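Local coordinates for acyl-CoA dehydrogenase (Bacillus anthracis, PDB 3OWA) that oxidises acyl-CoA thioesters to their trans-2-enoyl-CoA products, with bound FAD taking up the hydride from the substrate, at the flavin-adenine dinucleotide site and the interface of chains A and B. Numbering follows the deposited sequence. Chains: chain A/B, Acyl-CoA dehydrogenase.

Contact 1: the flavin-adenine dinucleotide site. Residues chain A 151, 154, 159-160, 186-188, 235, 407, 410, 412-413, 416, 490; chain B 294, 296-297, 301, 304, 307, 381-382, 384-385. With FAD (flavin-adenine dinucleotide), chain C.
This is the FAD site of the acyl-CoA dehydrogenase fold, built by two subunits: chain A supplies most of the flavin contacts, with B:Gly385 at the C8M methyl, and both chains line the diphosphate and the adenosine. At the pyrimidine end the flavin N3 donates to the carbonyl O of A:Tyr151, from above its plane. A:Thr154 covers the neighbouring edge, its backbone N giving a long bond to O2 and its hydroxyl OG1, anti to its own carbonyl carbon, bonding FAD N1 at 2.7 Å. On O4 the amide N of A:Thr188 donates, and a water joins O4 to the backbone of A:Tyr151 and A:Thr188. OG1 of A:Thr188 also reaches FAD N5 at 3.1 Å, the atom that accepts hydride in this family, so these donors could stabilise negative charge on the reduced ring. The benzenoid ring of FAD carries A:Trp186 CB over its face, 3.4 Å from the centroid. A:Phe407 meets that FAD ring edge-on by CE2, the planes 89° apart.

At the diphosphate, B:Arg294 comes in side-on: NE points in its guanidinium plane to FAD O1A of the adenosine-side phosphate at 2.8 Å, while NH1, tilted out of that plane, makes a salt bridge to O2P of the riboflavin-side phosphate. B:Gly385 N, at the start of 3-10 helix 384-388, lies 2.8 Å from FAD O1P. O2A is gripped twice, by the backbone N and the OG of A:Ser160. B:Gln296 OE1 accepts from A:Gly159 N and so may steady this loop.

The 2'-hydroxyl of the adenosine ribose, FAD O2B, lies between A:Thr410 OG1, at 2.7 Å, and A:Glu412 OE2. That carboxylate oxygen uses its anti lone pair for the hydroxyl and its syn one for B:Gln381 NE2, met tip to tip. The adenine stacks on B:Phe304, centroids 4.1 Å apart and planes 14° from parallel; A:Ile413 CD1 also packs on the base. A:Gln490, extended beyond CG, donates NE2 to FAD N1A at 2.9 Å.

Contact 2: the interface of chains A and B. Residues chain A 186, 225-230, 403; chain B 387-391, 395, 399.
The carbonyl O of B:Phe388 is the best-held polar atom, gripped across the subunit boundary by one short bond: A:Met228 N donates to it at 2.7 Å, in the carbonyl plane. Two residues along, B:Ala390 N donates to A:Lys226 O at 2.9 Å, nearly straight at the hydrogen (168°) but from above that carbonyl plane. Together they make an antiparallel beta bridge pairing A:Lys227 with B:Met389. B:Glu391 OE1 sits 3.1 Å from the same A:Lys226 O; both are acceptors, so the approach should be unfavourable unless the carboxylate is protonated.

The B:Phe388 side chain, CG anti to its backbone N (chi1 -166°), sends its ring into chain A. A:Ile403 CB lies over the centre of one face, 3.5 Å from the centroid, and A:Met228 CB covers the other face nearer the rim. With both faces occupied the ring has little freedom to tilt. A:Met228, a selenomethionine here, crosses the ring at about a right angle and slides antiparallel past B:Glu395 and B:Arg399. B:Arg399 holds that glutamate side-on, NE to OE1 and NH2 to OE2, which probably helps hold in place the glutamate whose CG the methyl CE packs against.

B:Met389, also selenomethionine and bent at chi2 and chi3, runs alongside A:Lys227 and crosses A:Glu225 at about a right angle; its SE comes 3.5 Å from A:Trp186 NE1.

Contact 1: the flavin-adenine dinucleotide site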
loop_
_atom_site.group_PDB
_atom_site.type_symbol
_atom_site.label_atom_id
_atom_site.label_comp_id
_atom_site.label_asym_id
_atom_site.label_seq_id
_atom_site.Cartn_x
_atom_site.Cartn_y
_atom_site.Cartn_z
ATOM N N TYR A 151 22.506 -12.135 12.916
ATOM C CA TYR A 151 22.710 -13.018 11.773
ATOM C C TYR A 151 23.215 -12.177 10.603
ATOM O O TYR A 151 22.567 -11.196 10.218
ATOM C CB TYR A 151 21.350 -13.588 11.420
ATOM C CG TYR A 151 21.314 -14.652 10.351
ATOM C CD1 TYR A 151 21.790 -15.942 10.608
ATOM C CD2 TYR A 151 20.746 -14.392 9.094
ATOM C CE1 TYR A 151 21.689 -16.958 9.632
ATOM C CE2 TYR A 151 20.660 -15.409 8.109
ATOM C CZ TYR A 151 21.143 -16.684 8.400
ATOM O OH TYR A 151 21.056 -17.683 7.443
ATOM N N THR A 154 23.531 -10.994 4.356
ATOM C CA THR A 154 23.464 -9.983 3.310
ATOM C C THR A 154 24.718 -9.143 3.147
ATOM O O THR A 154 25.413 -8.843 4.118
ATOM C CB THR A 154 22.292 -9.068 3.581
ATOM O OG1 THR A 154 21.104 -9.863 3.731
ATOM C CG2 THR A 154 22.082 -8.085 2.482
ATOM N N GLY A 159 21.914 -9.524 -1.984
ATOM C CA GLY A 159 20.737 -9.541 -1.133
ATOM C C GLY A 159 19.876 -10.744 -1.448
ATOM O O GLY A 159 19.930 -11.745 -0.743
ATOM N N SER A 160 19.072 -10.668 -2.504
ATOM C CA SER A 160 18.258 -11.820 -2.898
ATOM C C SER A 160 19.168 -12.975 -3.305
ATOM O O SER A 160 18.890 -14.104 -2.983
ATOM C CB SER A 160 17.318 -11.460 -4.043
ATOM O OG SER A 160 16.337 -10.524 -3.571
ATOM N N TRP A 186 23.252 -4.347 6.763
ATOM C CA TRP A 186 21.906 -4.294 7.362
ATOM C C TRP A 186 21.719 -5.351 8.448
ATOM O O TRP A 186 20.677 -6.058 8.487
ATOM C CB TRP A 186 20.764 -4.446 6.315
ATOM C CG TRP A 186 20.584 -3.322 5.360
ATOM C CD1 TRP A 186 20.731 -2.001 5.619
ATOM C CD2 TRP A 186 20.264 -3.426 3.960
ATOM N NE1 TRP A 186 20.520 -1.251 4.474
ATOM C CE2 TRP A 186 20.233 -2.102 3.437
ATOM C CE3 TRP A 186 20.010 -4.498 3.104
ATOM C CZ2 TRP A 186 19.901 -1.819 2.121
ATOM C CZ3 TRP A 186 19.696 -4.202 1.758
ATOM C CH2 TRP A 186 19.633 -2.884 1.293
ATOM N N ILE A 187 22.683 -5.450 9.353
ATOM C CA ILE A 187 22.666 -6.535 10.325
ATOM C C ILE A 187 21.927 -6.070 11.560
ATOM O O ILE A 187 22.387 -5.203 12.298
ATOM C CB ILE A 187 24.131 -6.985 10.639
ATOM C CG1 ILE A 187 24.851 -7.372 9.324
ATOM C CG2 ILE A 187 24.164 -8.147 11.594
ATOM C CD1 ILE A 187 24.002 -8.317 8.348
ATOM N N THR A 188 20.740 -6.635 11.759
ATOM C CA THR A 188 19.920 -6.288 12.896
ATOM C C THR A 188 20.640 -6.648 14.188
ATOM O O THR A 188 21.238 -7.725 14.264
ATOM C CB THR A 188 18.597 -7.093 12.781
ATOM O OG1 THR A 188 17.936 -6.692 11.583
ATOM C CG2 THR A 188 17.677 -6.876 14.010
ATOM N N THR A 235 20.609 -1.318 13.223
ATOM C CA THR A 235 20.866 -1.835 11.908
ATOM C C THR A 235 22.162 -1.219 11.412
ATOM O O THR A 235 22.228 -0.012 11.249
ATOM C CB THR A 235 19.679 -1.470 10.905
ATOM O OG1 THR A 235 18.408 -1.908 11.466
ATOM C CG2 THR A 235 19.831 -2.192 9.580
ATOM N N PHE A 407 11.936 -8.418 3.769
ATOM C CA PHE A 407 12.549 -9.373 4.708
ATOM C C PHE A 407 12.398 -10.809 4.350
ATOM O O PHE A 407 11.378 -11.199 3.755
ATOM C CB PHE A 407 11.899 -9.247 6.091
ATOM C CG PHE A 407 12.509 -8.197 6.980
ATOM C CD1 PHE A 407 11.842 -7.810 8.149
ATOM C CD2 PHE A 407 13.761 -7.646 6.699
ATOM C CE1 PHE A 407 12.404 -6.834 9.016
ATOM C CE2 PHE A 407 14.341 -6.696 7.578
ATOM C CZ PHE A 407 13.658 -6.290 8.722
ATOM N N THR A 410 12.369 -11.401 -0.551
ATOM C CA THR A 410 11.341 -10.442 -0.984
ATOM C C THR A 410 10.116 -11.270 -1.337
ATOM O O THR A 410 10.253 -12.447 -1.686
ATOM C CB THR A 410 11.773 -9.688 -2.202
ATOM O OG1 THR A 410 12.001 -10.634 -3.253
ATOM C CG2 THR A 410 13.119 -8.945 -1.930
ATOM N N GLU A 412 8.594 -11.283 -3.980
ATOM C CA GLU A 412 8.757 -11.797 -5.360
ATOM C C GLU A 412 9.496 -13.145 -5.324
ATOM O O GLU A 412 9.113 -14.104 -6.004
ATOM C CB GLU A 412 9.577 -10.825 -6.233
ATOM C CG GLU A 412 8.842 -9.491 -6.545
ATOM C CD GLU A 412 8.636 -8.614 -5.299
ATOM O OE1 GLU A 412 7.498 -8.115 -5.090
ATOM O OE2 GLU A 412 9.621 -8.438 -4.528
ATOM N N ILE A 413 10.603 -13.189 -4.581
ATOM C CA ILE A 413 11.414 -14.391 -4.562
ATOM C C ILE A 413 10.615 -15.533 -3.912
ATOM O O ILE A 413 10.594 -16.664 -4.421
ATOM C CB ILE A 413 12.775 -14.144 -3.830
ATOM C CG1 ILE A 413 13.715 -13.294 -4.706
ATOM C CG2 ILE A 413 13.411 -15.475 -3.392
ATOM C CD1 ILE A 413 14.226 -13.987 -5.967
ATOM N N LEU A 416 8.210 -16.809 -6.473
ATOM C CA LEU A 416 8.849 -17.527 -7.565
ATOM C C LEU A 416 9.283 -18.942 -7.202
ATOM O O LEU A 416 9.309 -19.813 -8.054
ATOM C CB LEU A 416 10.065 -16.765 -8.077
ATOM C CG LEU A 416 9.782 -15.465 -8.795
ATOM C CD1 LEU A 416 11.116 -14.767 -8.988
ATOM C CD2 LEU A 416 9.129 -15.775 -10.155
ATOM N N GLN A 490 8.363 -15.654 -15.415
ATOM C CA GLN A 490 8.119 -15.221 -14.012
ATOM C C GLN A 490 6.689 -14.795 -13.719
ATOM O O GLN A 490 6.137 -15.149 -12.646
ATOM C CB GLN A 490 9.105 -14.138 -13.603
ATOM C CG GLN A 490 10.531 -14.581 -13.643
ATOM C CD GLN A 490 11.434 -13.589 -12.945
ATOM O OE1 GLN A 490 11.168 -12.384 -12.956
ATOM N NE2 GLN A 490 12.507 -14.080 -12.340
ATOM N N ARG B 294 21.216 -1.907 -10.763
ATOM C CA ARG B 294 21.344 -2.939 -9.738
ATOM C C ARG B 294 21.446 -4.346 -10.328
ATOM O O ARG B 294 20.553 -4.795 -11.053
ATOM C CB ARG B 294 20.176 -2.829 -8.728
ATOM C CG ARG B 294 20.097 -3.964 -7.787
ATOM C CD ARG B 294 21.318 -4.063 -6.886
ATOM N NE ARG B 294 21.041 -4.924 -5.723
ATOM C CZ ARG B 294 21.930 -5.205 -4.769
ATOM N NH1 ARG B 294 21.584 -5.945 -3.728
ATOM N NH2 ARG B 294 23.171 -4.718 -4.846
ATOM N N GLN B 296 21.769 -8.515 -9.617
ATOM C CA GLN B 296 21.630 -9.670 -8.748
ATOM C C GLN B 296 21.630 -10.878 -9.671
ATOM O O GLN B 296 21.194 -10.778 -10.844
ATOM C CB GLN B 296 20.324 -9.631 -7.932
ATOM C CG GLN B 296 20.318 -8.715 -6.689
ATOM C CD GLN B 296 21.392 -9.056 -5.658
ATOM O OE1 GLN B 296 21.191 -9.890 -4.731
ATOM N NE2 GLN B 296 22.538 -8.423 -5.810
ATOM N N PHE B 297 22.137 -12.005 -9.173
ATOM C CA PHE B 297 22.311 -13.212 -10.016
ATOM C C PHE B 297 23.049 -12.892 -11.320
ATOM O O PHE B 297 22.706 -13.397 -12.382
ATOM C CB PHE B 297 20.955 -13.867 -10.282
ATOM C CG PHE B 297 20.170 -14.155 -9.012
ATOM C CD1 PHE B 297 19.200 -13.262 -8.550
ATOM C CD2 PHE B 297 20.441 -15.303 -8.260
ATOM C CE1 PHE B 297 18.490 -13.532 -7.372
ATOM C CE2 PHE B 297 19.720 -15.568 -7.061
ATOM C CZ PHE B 297 18.759 -14.691 -6.642
ATOM N N ILE B 301 18.719 -6.274 -12.622
ATOM C CA ILE B 301 17.378 -6.723 -12.294
ATOM C C ILE B 301 16.365 -6.251 -13.319
ATOM O O ILE B 301 15.285 -6.832 -13.443
ATOM C CB ILE B 301 16.952 -6.311 -10.878
ATOM C CG1 ILE B 301 16.900 -4.767 -10.733
ATOM C CG2 ILE B 301 17.908 -6.967 -9.842
ATOM C CD1 ILE B 301 16.408 -4.287 -9.286
ATOM N N PHE B 304 14.765 -9.070 -15.317
ATOM C CA PHE B 304 13.805 -9.971 -14.733
ATOM C C PHE B 304 12.367 -9.591 -15.101
ATOM O O PHE B 304 11.940 -8.478 -14.825
ATOM C CB PHE B 304 13.963 -10.068 -13.213
ATOM C CG PHE B 304 15.337 -10.531 -12.765
ATOM C CD1 PHE B 304 15.951 -9.966 -11.645
ATOM C CD2 PHE B 304 16.010 -11.528 -13.459
ATOM C CE1 PHE B 304 17.212 -10.388 -11.233
ATOM C CE2 PHE B 304 17.274 -11.952 -13.037
ATOM C CZ PHE B 304 17.863 -11.380 -11.938
ATOM N N ILE B 307 10.237 -7.619 -12.603
ATOM C CA ILE B 307 10.617 -6.230 -12.501
ATOM C C ILE B 307 10.045 -5.442 -13.668
ATOM O O ILE B 307 9.521 -4.336 -13.500
ATOM C CB ILE B 307 12.181 -6.062 -12.400
ATOM C CG1 ILE B 307 12.678 -6.648 -11.045
ATOM C CG2 ILE B 307 12.555 -4.590 -12.451
ATOM C CD1 ILE B 307 12.318 -5.781 -9.821
ATOM N N GLN B 381 9.550 -1.405 -3.765
ATOM C CA GLN B 381 9.779 -2.841 -3.871
ATOM C C GLN B 381 10.943 -3.093 -4.867
ATOM O O GLN B 381 11.826 -3.973 -4.672
ATOM C CB GLN B 381 8.497 -3.585 -4.351
ATOM C CG GLN B 381 8.576 -5.142 -4.135
ATOM C CD GLN B 381 8.588 -5.523 -2.638
ATOM O OE1 GLN B 381 8.284 -4.703 -1.802
ATOM N NE2 GLN B 381 8.965 -6.767 -2.317
ATOM N N ILE B 382 10.990 -2.306 -5.907
ATOM C CA ILE B 382 12.050 -2.512 -6.921
ATOM C C ILE B 382 13.436 -2.247 -6.314
ATOM O O ILE B 382 14.459 -2.867 -6.746
ATOM C CB ILE B 382 11.809 -1.613 -8.188
ATOM C CG1 ILE B 382 10.673 -2.188 -9.060
ATOM C CG2 ILE B 382 13.082 -1.473 -9.004
ATOM C CD1 ILE B 382 9.967 -1.139 -9.984
ATOM N N GLY B 384 14.159 -2.805 -3.161
ATOM C CA GLY B 384 14.477 -3.754 -2.114
ATOM C C GLY B 384 14.766 -2.974 -0.837
ATOM O O GLY B 384 14.113 -1.963 -0.564
ATOM N N GLY B 385 15.752 -3.438 -0.067
ATOM C CA GLY B 385 16.035 -2.837 1.264
ATOM C C GLY B 385 16.450 -1.375 1.137
ATOM O O GLY B 385 16.257 -0.584 2.057
HETATM P PA FAD C . 17.657 -7.058 -4.163
HETATM O O1A FAD C . 18.659 -6.159 -4.842
HETATM O O2A FAD C . 18.075 -8.469 -3.956
HETATM O O5B FAD C . 16.267 -7.016 -4.910
HETATM C C5B FAD C . 15.760 -5.868 -5.545
HETATM C C4B FAD C . 14.475 -6.189 -6.294
HETATM O O4B FAD C . 14.719 -7.143 -7.340
HETATM C C3B FAD C . 13.433 -6.791 -5.357
HETATM O O3B FAD C . 12.109 -6.415 -5.735
HETATM C C2B FAD C . 13.584 -8.262 -5.648
HETATM O O2B FAD C . 12.422 -8.983 -5.373
HETATM C C1B FAD C . 13.875 -8.254 -7.127
HETATM N N9A FAD C . 14.557 -9.487 -7.531
HETATM C C8A FAD C . 15.760 -9.965 -7.079
HETATM N N7A FAD C . 16.042 -11.126 -7.697
HETATM C C5A FAD C . 15.048 -11.389 -8.565
HETATM C C6A FAD C . 14.825 -12.448 -9.480
HETATM N N6A FAD C . 15.741 -13.403 -9.679
HETATM N N1A FAD C . 13.675 -12.425 -10.229
HETATM C C2A FAD C . 12.761 -11.389 -10.106
HETATM N N3A FAD C . 12.996 -10.331 -9.233
HETATM C C4A FAD C . 14.109 -10.343 -8.465
HETATM N N1 FAD C . 20.048 -9.557 6.233
HETATM C C2 FAD C . 20.680 -10.386 7.132
HETATM O O2 FAD C . 21.296 -11.354 6.741
HETATM N N3 FAD C . 20.641 -10.158 8.493
HETATM C C4 FAD C . 19.989 -9.081 9.004
HETATM O O4 FAD C . 19.974 -8.936 10.237
HETATM C C4X FAD C . 19.333 -8.230 8.108
HETATM N N5 FAD C . 18.692 -7.110 8.597
HETATM C C5X FAD C . 18.090 -6.218 7.722
HETATM C C6 FAD C . 17.451 -5.092 8.254
HETATM C C7 FAD C . 16.869 -4.173 7.388
HETATM C C7M FAD C . 16.192 -2.944 7.957
HETATM C C8 FAD C . 16.940 -4.413 5.997
HETATM C C8M FAD C . 16.336 -3.503 4.977
HETATM C C9 FAD C . 17.533 -5.561 5.483
HETATM C C9A FAD C . 18.120 -6.470 6.329
HETATM N N10 FAD C . 18.712 -7.616 5.823
HETATM C C10 FAD C . 19.363 -8.467 6.708
HETATM C "C1'" FAD C . 18.828 -7.855 4.323
HETATM C "C2'" FAD C . 17.486 -8.066 3.614
HETATM O "O2'" FAD C . 16.667 -9.104 4.103
HETATM C "C3'" FAD C . 17.611 -7.803 1.968
HETATM O "O3'" FAD C . 17.175 -6.494 1.854
HETATM C "C4'" FAD C . 16.904 -8.618 1.203
HETATM O "O4'" FAD C . 17.345 -9.938 1.518
HETATM C "C5'" FAD C . 16.772 -8.355 -0.297
HETATM O "O5'" FAD C . 18.003 -7.859 -0.753
HETATM P P FAD C . 18.189 -6.452 -1.450
HETATM O O1P FAD C . 17.635 -5.431 -0.481
HETATM O O2P FAD C . 19.635 -6.259 -1.805
HETATM O O3P FAD C . 17.230 -6.430 -2.723
HETATM O O HOH W 1 20.616 -10.064 12.702
#

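Contact 2: the interface of chains A and B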
loop_
_atom_site.group_PDB
_atom_site.type_symbol
_atom_site.label_atom_id
_atom_site.label_comp_id
_atom_site.label_asym_id
_atom_site.label_seq_id
_atom_site.Cartn_x
_atom_site.Cartn_y
_atom_site.Cartn_z
ATOM N N TRP A 186 23.252 -4.347 6.763
ATOM C CA TRP A 186 21.906 -4.294 7.362
ATOM C C TRP A 186 21.719 -5.351 8.448
ATOM O O TRP A 186 20.677 -6.058 8.487
ATOM C CB TRP A 186 20.764 -4.446 6.315
ATOM C CG TRP A 186 20.584 -3.322 5.360
ATOM C CD1 TRP A 186 20.731 -2.001 5.619
ATOM C CD2 TRP A 186 20.264 -3.426 3.960
ATOM N NE1 TRP A 186 20.520 -1.251 4.474
ATOM C CE2 TRP A 186 20.233 -2.102 3.437
ATOM C CE3 TRP A 186 20.010 -4.498 3.104
ATOM C CZ2 TRP A 186 19.901 -1.819 2.121
ATOM C CZ3 TRP A 186 19.696 -4.202 1.758
ATOM C CH2 TRP A 186 19.633 -2.884 1.293
ATOM N N GLU A 225 22.060 2.816 10.396
ATOM C CA GLU A 225 21.314 3.271 9.230
ATOM C C GLU A 225 20.167 4.187 9.635
ATOM O O GLU A 225 19.625 4.072 10.768
ATOM C CB GLU A 225 20.682 2.058 8.507
ATOM C CG GLU A 225 21.694 1.094 8.006
ATOM C CD GLU A 225 22.374 1.577 6.766
ATOM O OE1 GLU A 225 23.109 0.772 6.160
ATOM O OE2 GLU A 225 22.160 2.734 6.347
ATOM N N LYS A 226 19.802 5.091 8.732
ATOM C CA LYS A 226 18.595 5.927 8.868
ATOM C C LYS A 226 17.466 5.267 8.107
ATOM O O LYS A 226 17.556 5.068 6.919
ATOM C CB LYS A 226 18.882 7.361 8.377
ATOM C CG LYS A 226 19.966 8.047 9.169
ATOM C CD LYS A 226 20.307 9.400 8.592
ATOM C CE LYS A 226 21.446 10.061 9.379
ATOM N NZ LYS A 226 22.791 9.630 8.873
ATOM N N LYS A 227 16.423 4.824 8.802
ATOM C CA LYS A 227 15.470 3.928 8.180
ATOM C C LYS A 227 14.092 4.541 8.140
ATOM O O LYS A 227 13.732 5.330 9.039
ATOM C CB LYS A 227 15.340 2.588 8.996
ATOM C CG LYS A 227 16.714 1.885 9.153
ATOM C CD LYS A 227 16.630 0.396 9.594
ATOM C CE LYS A 227 15.969 0.113 10.975
ATOM N NZ LYS A 227 16.510 0.969 12.080
HETATM N N MSE A 228 13.254 4.004 7.264
HETATM C CA MSE A 228 11.838 4.464 7.201
HETATM C C MSE A 228 11.057 4.144 8.469
HETATM O O MSE A 228 10.230 4.941 8.948
HETATM C CB MSE A 228 11.102 3.719 6.119
HETATM C CG MSE A 228 9.639 4.268 5.897
HETATM SE SE MSE A 228 8.715 3.222 4.621
HETATM C CE MSE A 228 9.624 3.668 2.938
ATOM N N GLY A 229 11.252 2.933 8.940
ATOM C CA GLY A 229 10.467 2.403 10.061
ATOM C C GLY A 229 11.307 1.441 10.878
ATOM O O GLY A 229 12.515 1.361 10.685
ATOM N N ILE A 230 10.647 0.677 11.768
ATOM C CA ILE A 230 11.360 -0.119 12.793
ATOM C C ILE A 230 12.611 0.606 13.297
ATOM O O ILE A 230 13.699 0.054 13.442
ATOM C CB ILE A 230 11.647 -1.603 12.380
ATOM C CG1 ILE A 230 12.554 -1.724 11.142
ATOM C CG2 ILE A 230 10.306 -2.353 12.201
ATOM C CD1 ILE A 230 13.082 -3.187 10.858
ATOM N N ILE A 403 8.776 -3.016 5.457
ATOM C CA ILE A 403 9.991 -3.830 5.298
ATOM C C ILE A 403 9.624 -5.311 5.303
ATOM O O ILE A 403 10.380 -6.145 4.777
ATOM C CB ILE A 403 11.115 -3.452 6.353
ATOM C CG1 ILE A 403 12.468 -4.160 6.112
ATOM C CG2 ILE A 403 10.656 -3.809 7.772
ATOM C CD1 ILE A 403 13.095 -3.857 4.779
ATOM N N GLY B 387 15.031 0.709 -0.581
ATOM C CA GLY B 387 13.772 1.476 -0.650
ATOM C C GLY B 387 13.331 1.865 0.759
ATOM O O GLY B 387 12.468 2.711 0.942
ATOM N N PHE B 388 13.926 1.240 1.755
ATOM C CA PHE B 388 13.492 1.492 3.176
ATOM C C PHE B 388 14.501 2.384 3.908
ATOM O O PHE B 388 14.336 2.725 5.119
ATOM C CB PHE B 388 13.400 0.114 3.835
ATOM C CG PHE B 388 12.639 0.096 5.192
ATOM C CD1 PHE B 388 13.305 -0.161 6.370
ATOM C CD2 PHE B 388 11.243 0.252 5.186
ATOM C CE1 PHE B 388 12.619 -0.254 7.603
ATOM C CE2 PHE B 388 10.508 0.155 6.412
ATOM C CZ PHE B 388 11.200 -0.089 7.579
HETATM N N MSE B 389 15.522 2.833 3.185
HETATM C CA MSE B 389 16.614 3.667 3.721
HETATM C C MSE B 389 16.397 5.143 3.365
HETATM O O MSE B 389 16.207 5.493 2.186
HETATM C CB MSE B 389 17.971 3.238 3.096
HETATM C CG MSE B 389 18.435 1.803 3.389
HETATM SE SE MSE B 389 18.690 1.601 5.279
HETATM C CE MSE B 389 17.357 0.301 5.671
ATOM N N ALA B 390 16.505 6.026 4.355
ATOM C CA ALA B 390 16.303 7.478 4.148
ATOM C C ALA B 390 17.252 8.131 3.121
ATOM O O ALA B 390 16.923 9.179 2.549
ATOM C CB ALA B 390 16.400 8.210 5.523
ATOM N N GLU B 391 18.400 7.540 2.828
ATOM C CA GLU B 391 19.265 8.166 1.814
ATOM C C GLU B 391 18.775 7.907 0.360
ATOM O O GLU B 391 19.389 8.403 -0.610
ATOM C CB GLU B 391 20.745 7.793 2.027
ATOM C CG GLU B 391 20.979 6.514 2.848
ATOM C CD GLU B 391 20.519 6.630 4.308
ATOM O OE1 GLU B 391 19.749 5.752 4.764
ATOM O OE2 GLU B 391 20.914 7.606 5.015
ATOM N N GLU B 395 12.270 6.403 -0.818
ATOM C CA GLU B 395 11.865 6.244 0.588
ATOM C C GLU B 395 11.067 7.459 1.030
ATOM O O GLU B 395 10.031 7.351 1.679
ATOM C CB GLU B 395 13.107 6.010 1.462
ATOM C CG GLU B 395 12.742 5.672 2.996
ATOM C CD GLU B 395 12.580 6.945 3.872
ATOM O OE1 GLU B 395 12.084 6.820 5.032
ATOM O OE2 GLU B 395 12.958 8.092 3.452
ATOM N N ARG B 399 6.733 7.880 1.834
ATOM C CA ARG B 399 6.069 8.518 3.025
ATOM C C ARG B 399 5.268 9.781 2.611
ATOM O O ARG B 399 4.176 10.001 3.105
ATOM C CB ARG B 399 7.076 8.898 4.123
ATOM C CG ARG B 399 7.772 7.709 4.800
ATOM C CD ARG B 399 8.740 8.192 5.931
ATOM N NE ARG B 399 9.962 8.777 5.351
ATOM C CZ ARG B 399 10.233 10.069 5.199
ATOM N NH1 ARG B 399 9.402 11.021 5.619
ATOM N NH2 ARG B 399 11.404 10.417 4.634
#

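Contact 1 and contact 2 lie about 14 Å apart, measured between the centres of their C-alpha atoms, and A:Trp186 belongs to both, one side of it in the cofactor site and the other at chain B. The 3-10 helix 384-388 of chain B likewise serves both, its start at the FAD phosphate in contact 1 and its end entering contact 2. Cofactor binding and subunit pairing are therefore probably coupled, and because each FAD draws on both chains, the dimer is probably the functional unit. By two-fold symmetry both contacts recur with the chains exchanged.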